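Local coordinates for protein putative phosphomethylpyrimidine kinase (Bacteroides thetaiotaomicron, PDB 3MBJ) that probably phosphorylates pyridoxal and related forms of vitamin B6 with ATP, as a ribokinase-like small-molecule kinase that also binds zinc, at residues A[209-214]-A[244-249]; A[250-255]-A[268-273]. All coordinates share one frame; numbering follows the deposited sequence.

Overall arrangement
Helix 241-260 is common to both contacts, which follow one another along the chain, contact 1 being complete before contact 2 begins. The turns at 244-249 lie over strand 207-214 of the large mixed sheet (contact 1); the turns just after them, 250-255, meet the 268-273 segment that leads into helix 272-275 (contact 2). Their centres are about 15 Å apart, and they touch directly where Leu-253 CD2 comes 3.7 Å from Pro-214 CD. One helix thus ties strand 207-214, which lies between strands 195-202 and 289-290, to the loop leading toward a zinc site at His-277 and Asp-280, within an alpha/beta ribokinase-type fold.

Contact 1: A[209-214]-A[244-249]; sequences WKVTCP and ALDRAT
Leu-245 leans against the strand at two places. Its CB lies 3.8 Å from Val-211 CG2, the two side chains sliding past each other in opposite directions, while its CD1 lies 3.9 Å from Trp-209 CB, at the base of that side chain rather than on the indole. Beyond that point the tryptophan ring leads away from these helix turns to Tyr-288, whose ring it meets nearly at right angles. Trp-209 also packs on Gly-261 of a neighbouring subunit. Asp-246 comes next, the CG of its carboxylate 4.1 Å from Val-211 CG2. The polar end looks to other partners: OD1 accepts from Gln-250 NE2 one turn on, and OD2 from the backbone N atoms of Ser-287 and Tyr-288, so both oxygens are occupied and the approach to strand 289-290 is pinned to the helix. Strand and helix run in nearly the same direction, 22° apart with axes 8.6 Å from each other, as for a helix covering one face of the central sheet in the alpha/beta/alpha layers of ribokinase-like kinases. The strand alternates accordingly: Trp-209, Val-211 and Cys-213 turn to the helix, whereas Lys-210 turns to the other face and pairs with Asp-164. A full turn after Leu-245, Thr-249 meets Val-211 tip to tip, OG1 standing 3.4 Å from CG1 and CG2 3.9 Å from the same methyl. An alanine in place of Val-211 would take away both methyls and would probably open a gap between strand and helix, leaving Leu-245 CB and the Thr-249 side chain without this partner. The threonine hydroxyl sits between the backbone N and the carbonyl carbon (chi1 51°), folded back on its own helix, where OG1 is 2.8 Å from Leu-245 O and 3.0 Å from Asp-246 O; either carbonyl may take its proton.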
ATOM      1  N   TRP A 209     -26.224  -8.653  16.824  1.00 18.10           N
ATOM      2  CA  TRP A 209     -25.574  -8.606  15.531  1.00 18.30           C
ATOM      3  C   TRP A 209     -25.367 -10.013  15.031  1.00 18.72           C
ATOM      4  O   TRP A 209     -25.239 -10.927  15.813  1.00 19.73           O
ATOM      5  CB  TRP A 209     -24.190  -7.958  15.651  1.00 17.83           C
ATOM      6  CG  TRP A 209     -24.212  -6.588  16.215  1.00 16.58           C
ATOM      7  CD1 TRP A 209     -23.870  -6.212  17.481  1.00 17.09           C
ATOM      8  CD2 TRP A 209     -24.623  -5.393  15.535  1.00 14.22           C
ATOM      9  NE1 TRP A 209     -24.032  -4.847  17.638  1.00 16.65           N
ATOM     10  CE2 TRP A 209     -24.475  -4.321  16.448  1.00 15.25           C
ATOM     11  CE3 TRP A 209     -25.066  -5.126  14.239  1.00 11.45           C
ATOM     12  CZ2 TRP A 209     -24.792  -3.011  16.113  1.00 13.89           C
ATOM     13  CZ3 TRP A 209     -25.371  -3.830  13.906  1.00 14.90           C
ATOM     14  CH2 TRP A 209     -25.212  -2.779  14.837  1.00 15.30           C
ATOM     15  N   LYS A 210     -25.345 -10.200  13.727  1.00 19.91           N
ATOM     16  CA  LYS A 210     -24.892 -11.461  13.160  1.00 21.07           C
ATOM     17  C   LYS A 210     -24.132 -11.238  11.859  1.00 21.44           C
ATOM     18  O   LYS A 210     -24.373 -10.266  11.150  1.00 21.33           O
ATOM     19  CB  LYS A 210     -26.062 -12.450  12.982  1.00 21.65           C
ATOM     20  CG  LYS A 210     -26.703 -12.498  11.627  1.00 23.08           C
ATOM     21  CD  LYS A 210     -28.050 -13.157  11.655  1.00 25.47           C
ATOM     22  CE  LYS A 210     -28.073 -14.485  11.029  1.00 27.60           C
ATOM     23  NZ  LYS A 210     -29.522 -14.911  10.969  1.00 32.19           N
ATOM     24  N   VAL A 211     -23.187 -12.126  11.582  1.00 22.21           N
ATOM     25  CA  VAL A 211     -22.461 -12.140  10.301  1.00 22.55           C
ATOM     26  C   VAL A 211     -22.596 -13.538   9.750  1.00 24.14           C
ATOM     27  O   VAL A 211     -22.405 -14.476  10.494  1.00 24.93           O
ATOM     28  CB  VAL A 211     -20.974 -11.785  10.487  1.00 21.62           C
ATOM     29  CG1 VAL A 211     -20.143 -12.253   9.276  1.00 20.66           C
ATOM     30  CG2 VAL A 211     -20.834 -10.275  10.743  1.00 19.69           C
ATOM     31  N   THR A 212     -22.925 -13.680   8.466  1.00 26.80           N
ATOM     32  CA  THR A 212     -23.080 -15.002   7.825  1.00 29.23           C
ATOM     33  C   THR A 212     -22.061 -15.085   6.703  1.00 30.96           C
ATOM     34  O   THR A 212     -21.842 -14.097   6.013  1.00 32.70           O
ATOM     35  CB  THR A 212     -24.527 -15.225   7.285  1.00 29.64           C
ATOM     36  OG1 THR A 212     -25.466 -15.178   8.376  1.00 29.34           O
ATOM     37  CG2 THR A 212     -24.678 -16.579   6.572  1.00 30.23           C
ATOM     38  N   CYS A 213     -21.374 -16.216   6.557  1.00 32.03           N
ATOM     39  CA  CYS A 213     -20.414 -16.364   5.457  1.00 33.15           C
ATOM     40  C   CYS A 213     -20.342 -17.805   4.962  1.00 32.47           C
ATOM     41  O   CYS A 213     -20.786 -18.713   5.639  1.00 33.12           O
ATOM     42  CB  CYS A 213     -19.023 -15.914   5.908  1.00 34.03           C
ATOM     43  SG  CYS A 213     -18.323 -17.139   7.000  1.00 38.96           S
ATOM     44  N   PRO A 214     -19.743 -18.025   3.777  1.00 32.29           N
ATOM     45  CA  PRO A 214     -19.601 -19.389   3.255  1.00 31.93           C
ATOM     46  C   PRO A 214     -18.921 -20.361   4.214  1.00 31.71           C
ATOM     47  O   PRO A 214     -18.079 -19.979   5.010  1.00 31.21           O
ATOM     48  CB  PRO A 214     -18.752 -19.200   1.998  1.00 31.56           C
ATOM     49  CG  PRO A 214     -19.043 -17.828   1.572  1.00 32.08           C
ATOM     50  CD  PRO A 214     -19.195 -17.036   2.834  1.00 32.37           C
ATOM     51  N   ALA A 244     -15.854  -5.806  14.117  1.00 16.55           N
ATOM     52  CA  ALA A 244     -14.945  -6.826  14.629  1.00 15.43           C
ATOM     53  C   ALA A 244     -15.444  -8.205  14.145  1.00 15.39           C
ATOM     54  O   ALA A 244     -14.665  -9.041  13.671  1.00 15.55           O
ATOM     55  CB  ALA A 244     -14.808  -6.758  16.220  1.00 13.08           C
ATOM     56  N   LEU A 245     -16.754  -8.455  14.219  1.00 15.42           N
ATOM     57  CA  LEU A 245     -17.282  -9.713  13.730  1.00 15.60           C
ATOM     58  C   LEU A 245     -16.924  -9.901  12.252  1.00 16.07           C
ATOM     59  O   LEU A 245     -16.500 -10.995  11.830  1.00 16.87           O
ATOM     60  CB  LEU A 245     -18.814  -9.805  13.932  1.00 15.88           C
ATOM     61  CG  LEU A 245     -19.394  -9.844  15.351  1.00 16.52           C
ATOM     62  CD1 LEU A 245     -20.936  -9.997  15.242  1.00 18.81           C
ATOM     63  CD2 LEU A 245     -18.779 -10.976  16.226  1.00 16.26           C
ATOM     64  N   ASP A 246     -17.069  -8.835  11.479  1.00 16.83           N
ATOM     65  CA  ASP A 246     -16.795  -8.851  10.067  1.00 17.87           C
ATOM     66  C   ASP A 246     -15.325  -9.056   9.709  1.00 18.53           C
ATOM     67  O   ASP A 246     -15.017  -9.895   8.857  1.00 16.79           O
ATOM     68  CB  ASP A 246     -17.292  -7.568   9.427  1.00 19.31           C
ATOM     69  CG  ASP A 246     -18.413  -7.816   8.457  1.00 21.48           C
ATOM     70  OD1 ASP A 246     -18.271  -8.739   7.665  1.00 25.56           O
ATOM     71  OD2 ASP A 246     -19.404  -7.071   8.448  1.00 27.71           O
ATOM     72  N   ARG A 247     -14.429  -8.293  10.361  1.00 18.13           N
ATOM     73  CA  ARG A 247     -12.998  -8.445  10.126  1.00 18.03           C
ATOM     74  C   ARG A 247     -12.501  -9.828  10.438  1.00 18.51           C
ATOM     75  O   ARG A 247     -11.818 -10.445   9.622  1.00 18.56           O
ATOM     76  CB  ARG A 247     -12.210  -7.444  10.940  1.00 16.96           C
ATOM     77  CG  ARG A 247     -12.345  -6.050  10.385  1.00 19.95           C
ATOM     78  CD  ARG A 247     -11.397  -5.110  11.120  1.00 20.24           C
ATOM     79  NE  ARG A 247     -10.029  -5.261  10.664  1.00 18.91           N
ATOM     80  CZ  ARG A 247      -9.006  -4.708  11.302  1.00 21.70           C
ATOM     81  NH1 ARG A 247      -9.206  -4.035  12.461  1.00 15.31           N
ATOM     82  NH2 ARG A 247      -7.780  -4.864  10.815  1.00 22.04           N
ATOM     83  N   ALA A 248     -12.854 -10.322  11.616  1.00 19.42           N
ATOM     84  CA  ALA A 248     -12.447 -11.655  12.033  1.00 19.73           C
ATOM     85  C   ALA A 248     -13.046 -12.786  11.152  1.00 19.70           C
ATOM     86  O   ALA A 248     -12.326 -13.732  10.813  1.00 18.14           O
ATOM     87  CB  ALA A 248     -12.752 -11.879  13.515  1.00 19.33           C
ATOM     88  N   THR A 249     -14.326 -12.696  10.771  1.00 20.28           N
ATOM     89  CA  THR A 249     -14.927 -13.762   9.955  1.00 19.98           C
ATOM     90  C   THR A 249     -14.306 -13.734   8.545  1.00 20.43           C
ATOM     91  O   THR A 249     -13.995 -14.785   8.004  1.00 20.45           O
ATOM     92  CB  THR A 249     -16.453 -13.642   9.834  1.00 20.66           C
ATOM     93  OG1 THR A 249     -16.765 -12.322   9.425  1.00 25.06           O
ATOM     94  CG2 THR A 249     -17.133 -13.861  11.149  1.00 16.98           C
TER

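Contact 2: A[250-255]-A[268-273]; sequences QFILQG and EGILLE
Gly-255 and Leu-271 are joined through one polar atom, the hydroxyl OG1 of Thr-259 farther along the same helix: it is hydrogen-bonded both to the carbonyl O of Gly-255 and to the backbone N of Leu-271. Beside this bridge the contact is apolar. The CG2 methyl of Ile-270 rests on the bare backbone of Gly-255, 3.5 Å from its CA, in the space a side chain on that residue would take. The other branch of Ile-270 extends toward Ile-252, where the CD1 atoms of the two isoleucines come to 4.3 Å. Phe-251 has its CG anti to the backbone N (chi1 179°), which carries the ring out to Leu-272; the leucine crosses it at about a right angle and sets CD1 near the ring plane, at the edge, 3.6 Å from CZ and 3.7 Å from CE2. Thr-226 and Val-230 of helix 223-236 also pack on this phenylalanine. Ile-270 touches Thr-223, part of the Gly-Thr-Gly-Asp sequence that in ribokinase-like kinases forms the anion hole. Between Ile-270 and Leu-272 the chain bends in an inverse gamma turn centred on Leu-271, closed by a weak bond of 2.8 Å from Leu-272 N to Ile-270 O, and it leads into helix 272-275 and the zinc ligands His-277 and Asp-280.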
ATOM      1  N   GLN A 250     -14.082 -12.542   7.978  1.00 19.65           N
ATOM      2  CA  GLN A 250     -13.498 -12.413   6.633  1.00 20.97           C
ATOM      3  C   GLN A 250     -12.054 -12.862   6.612  1.00 19.64           C
ATOM      4  O   GLN A 250     -11.617 -13.510   5.682  1.00 18.83           O
ATOM      5  CB  GLN A 250     -13.607 -10.968   6.075  1.00 20.44           C
ATOM      6  CG  GLN A 250     -15.065 -10.615   5.703  1.00 24.80           C
ATOM      7  CD  GLN A 250     -15.208  -9.265   5.073  1.00 31.08           C
ATOM      8  OE1 GLN A 250     -14.300  -8.786   4.377  1.00 35.32           O
ATOM      9  NE2 GLN A 250     -16.350  -8.628   5.303  1.00 33.39           N
ATOM     10  N   PHE A 251     -11.330 -12.532   7.677  1.00 20.05           N
ATOM     11  CA  PHE A 251      -9.942 -12.928   7.792  1.00 19.02           C
ATOM     12  C   PHE A 251      -9.810 -14.445   7.799  1.00 19.60           C
ATOM     13  O   PHE A 251      -9.028 -15.007   7.026  1.00 18.84           O
ATOM     14  CB  PHE A 251      -9.339 -12.377   9.057  1.00 18.82           C
ATOM     15  CG  PHE A 251      -7.933 -12.768   9.251  1.00 16.50           C
ATOM     16  CD1 PHE A 251      -6.937 -12.107   8.530  1.00 18.59           C
ATOM     17  CD2 PHE A 251      -7.584 -13.762  10.132  1.00 14.81           C
ATOM     18  CE1 PHE A 251      -5.622 -12.410   8.658  1.00 16.58           C
ATOM     19  CE2 PHE A 251      -6.213 -14.107  10.302  1.00 13.88           C
ATOM     20  CZ  PHE A 251      -5.236 -13.416   9.530  1.00 19.62           C
ATOM     21  N   ILE A 252     -10.588 -15.100   8.656  1.00 20.17           N
ATOM     22  CA  ILE A 252     -10.647 -16.573   8.655  1.00 20.63           C
ATOM     23  C   ILE A 252     -11.037 -17.153   7.262  1.00 21.08           C
ATOM     24  O   ILE A 252     -10.421 -18.114   6.777  1.00 21.94           O
ATOM     25  CB  ILE A 252     -11.643 -17.105   9.686  1.00 20.30           C
ATOM     26  CG1 ILE A 252     -11.214 -16.744  11.121  1.00 22.15           C
ATOM     27  CG2 ILE A 252     -11.774 -18.632   9.538  1.00 18.89           C
ATOM     28  CD1 ILE A 252      -9.887 -17.286  11.504  1.00 21.63           C
ATOM     29  N   LEU A 253     -12.072 -16.594   6.649  1.00 20.57           N
ATOM     30  CA  LEU A 253     -12.533 -17.039   5.311  1.00 20.31           C
ATOM     31  C   LEU A 253     -11.400 -16.904   4.279  1.00 19.28           C
ATOM     32  O   LEU A 253     -11.113 -17.816   3.502  1.00 18.61           O
ATOM     33  CB  LEU A 253     -13.756 -16.219   4.900  1.00 19.83           C
ATOM     34  CG  LEU A 253     -14.505 -16.668   3.650  1.00 25.23           C
ATOM     35  CD1 LEU A 253     -14.867 -18.200   3.700  1.00 27.86           C
ATOM     36  CD2 LEU A 253     -15.784 -15.750   3.376  1.00 29.29           C
ATOM     37  N   GLN A 254     -10.704 -15.771   4.319  1.00 18.83           N
ATOM     38  CA  GLN A 254      -9.541 -15.575   3.437  1.00 17.56           C
ATOM     39  C   GLN A 254      -8.467 -16.626   3.645  1.00 17.35           C
ATOM     40  O   GLN A 254      -7.865 -17.140   2.664  1.00 17.53           O
ATOM     41  CB  GLN A 254      -8.958 -14.179   3.601  1.00 16.88           C
ATOM     42  CG  GLN A 254      -9.791 -13.089   2.977  1.00 17.09           C
ATOM     43  CD  GLN A 254      -9.652 -11.747   3.659  1.00 18.28           C
ATOM     44  OE1 GLN A 254      -8.604 -11.418   4.286  1.00 19.76           O
ATOM     45  NE2 GLN A 254     -10.666 -10.907   3.454  1.00 17.72           N
ATOM     46  N   GLY A 255      -8.197 -16.928   4.898  1.00 16.16           N
ATOM     47  CA  GLY A 255      -7.185 -17.937   5.205  1.00 16.40           C
ATOM     48  C   GLY A 255      -7.580 -19.320   4.765  1.00 16.26           C
ATOM     49  O   GLY A 255      -6.752 -20.049   4.241  1.00 18.39           O
ATOM     50  N   GLU A 268      -2.229 -29.104  10.203  1.00 17.08           N
ATOM     51  CA  GLU A 268      -1.255 -28.026  10.191  1.00 18.46           C
ATOM     52  C   GLU A 268      -1.864 -26.617  10.334  1.00 19.12           C
ATOM     53  O   GLU A 268      -1.138 -25.682  10.647  1.00 18.78           O
ATOM     54  CB  GLU A 268      -0.355 -28.104   8.951  1.00 18.97           C
ATOM     55  CG  GLU A 268       0.470 -29.362   8.927  1.00 20.84           C
ATOM     56  CD  GLU A 268       1.648 -29.358   7.955  1.00 24.35           C
ATOM     57  OE1 GLU A 268       1.934 -28.354   7.283  1.00 23.58           O
ATOM     58  OE2 GLU A 268       2.307 -30.411   7.891  1.00 25.44           O
ATOM     59  N   GLY A 269      -3.175 -26.473  10.140  1.00 18.67           N
ATOM     60  CA  GLY A 269      -3.838 -25.184  10.310  1.00 18.52           C
ATOM     61  C   GLY A 269      -4.012 -24.392   9.028  1.00 18.30           C
ATOM     62  O   GLY A 269      -3.530 -24.769   7.951  1.00 16.41           O
ATOM     63  N   ILE A 270      -4.741 -23.287   9.149  1.00 18.29           N
ATOM     64  CA  ILE A 270      -4.867 -22.304   8.070  1.00 18.19           C
ATOM     65  C   ILE A 270      -3.454 -21.754   7.727  1.00 16.96           C
ATOM     66  O   ILE A 270      -2.624 -21.601   8.633  1.00 15.64           O
ATOM     67  CB  ILE A 270      -5.776 -21.165   8.575  1.00 19.06           C
ATOM     68  CG1 ILE A 270      -7.216 -21.628   8.696  1.00 22.77           C
ATOM     69  CG2 ILE A 270      -5.747 -19.957   7.676  1.00 21.67           C
ATOM     70  CD1 ILE A 270      -8.029 -20.677   9.710  1.00 28.51           C
ATOM     71  N   LEU A 271      -3.155 -21.497   6.447  1.00 15.70           N
ATOM     72  CA  LEU A 271      -1.850 -20.906   6.062  1.00 15.76           C
ATOM     73  C   LEU A 271      -1.772 -19.386   6.439  1.00 15.76           C
ATOM     74  O   LEU A 271      -1.770 -18.486   5.596  1.00 16.03           O
ATOM     75  CB  LEU A 271      -1.551 -21.127   4.577  1.00 14.80           C
ATOM     76  CG  LEU A 271      -1.427 -22.606   4.184  1.00 15.29           C
ATOM     77  CD1 LEU A 271      -1.373 -22.790   2.688  1.00  9.32           C
ATOM     78  CD2 LEU A 271      -0.198 -23.262   4.838  1.00 15.46           C
ATOM     79  N   LEU A 272      -1.784 -19.141   7.723  1.00 16.16           N
ATOM     80  CA  LEU A 272      -1.876 -17.832   8.282  1.00 18.14           C
ATOM     81  C   LEU A 272      -0.919 -16.815   7.676  1.00 18.07           C
ATOM     82  O   LEU A 272      -1.286 -15.649   7.472  1.00 17.56           O
ATOM     83  CB  LEU A 272      -1.532 -17.946   9.763  1.00 18.81           C
ATOM     84  CG  LEU A 272      -1.630 -16.721  10.653  1.00 22.07           C
ATOM     85  CD1 LEU A 272      -3.010 -16.047  10.476  1.00 26.46           C
ATOM     86  CD2 LEU A 272      -1.410 -17.151  12.124  1.00 21.08           C
ATOM     87  N   GLU A 273       0.293 -17.250   7.375  1.00 17.71           N
ATOM     88  CA  GLU A 273       1.307 -16.324   6.903  1.00 19.19           C
ATOM     89  C   GLU A 273       0.974 -15.787   5.514  1.00 19.21           C
ATOM     90  O   GLU A 273       1.425 -14.692   5.168  1.00 18.50           O
ATOM     91  CB  GLU A 273       2.698 -16.967   6.872  1.00 19.72           C
ATOM     92  CG  GLU A 273       3.225 -17.324   8.239  1.00 22.76           C
ATOM     93  CD  GLU A 273       2.600 -18.585   8.862  1.00 24.04           C
ATOM     94  OE1 GLU A 273       1.936 -19.432   8.212  1.00 23.04           O
ATOM     95  OE2 GLU A 273       2.778 -18.703  10.062  1.00 32.87           O
TER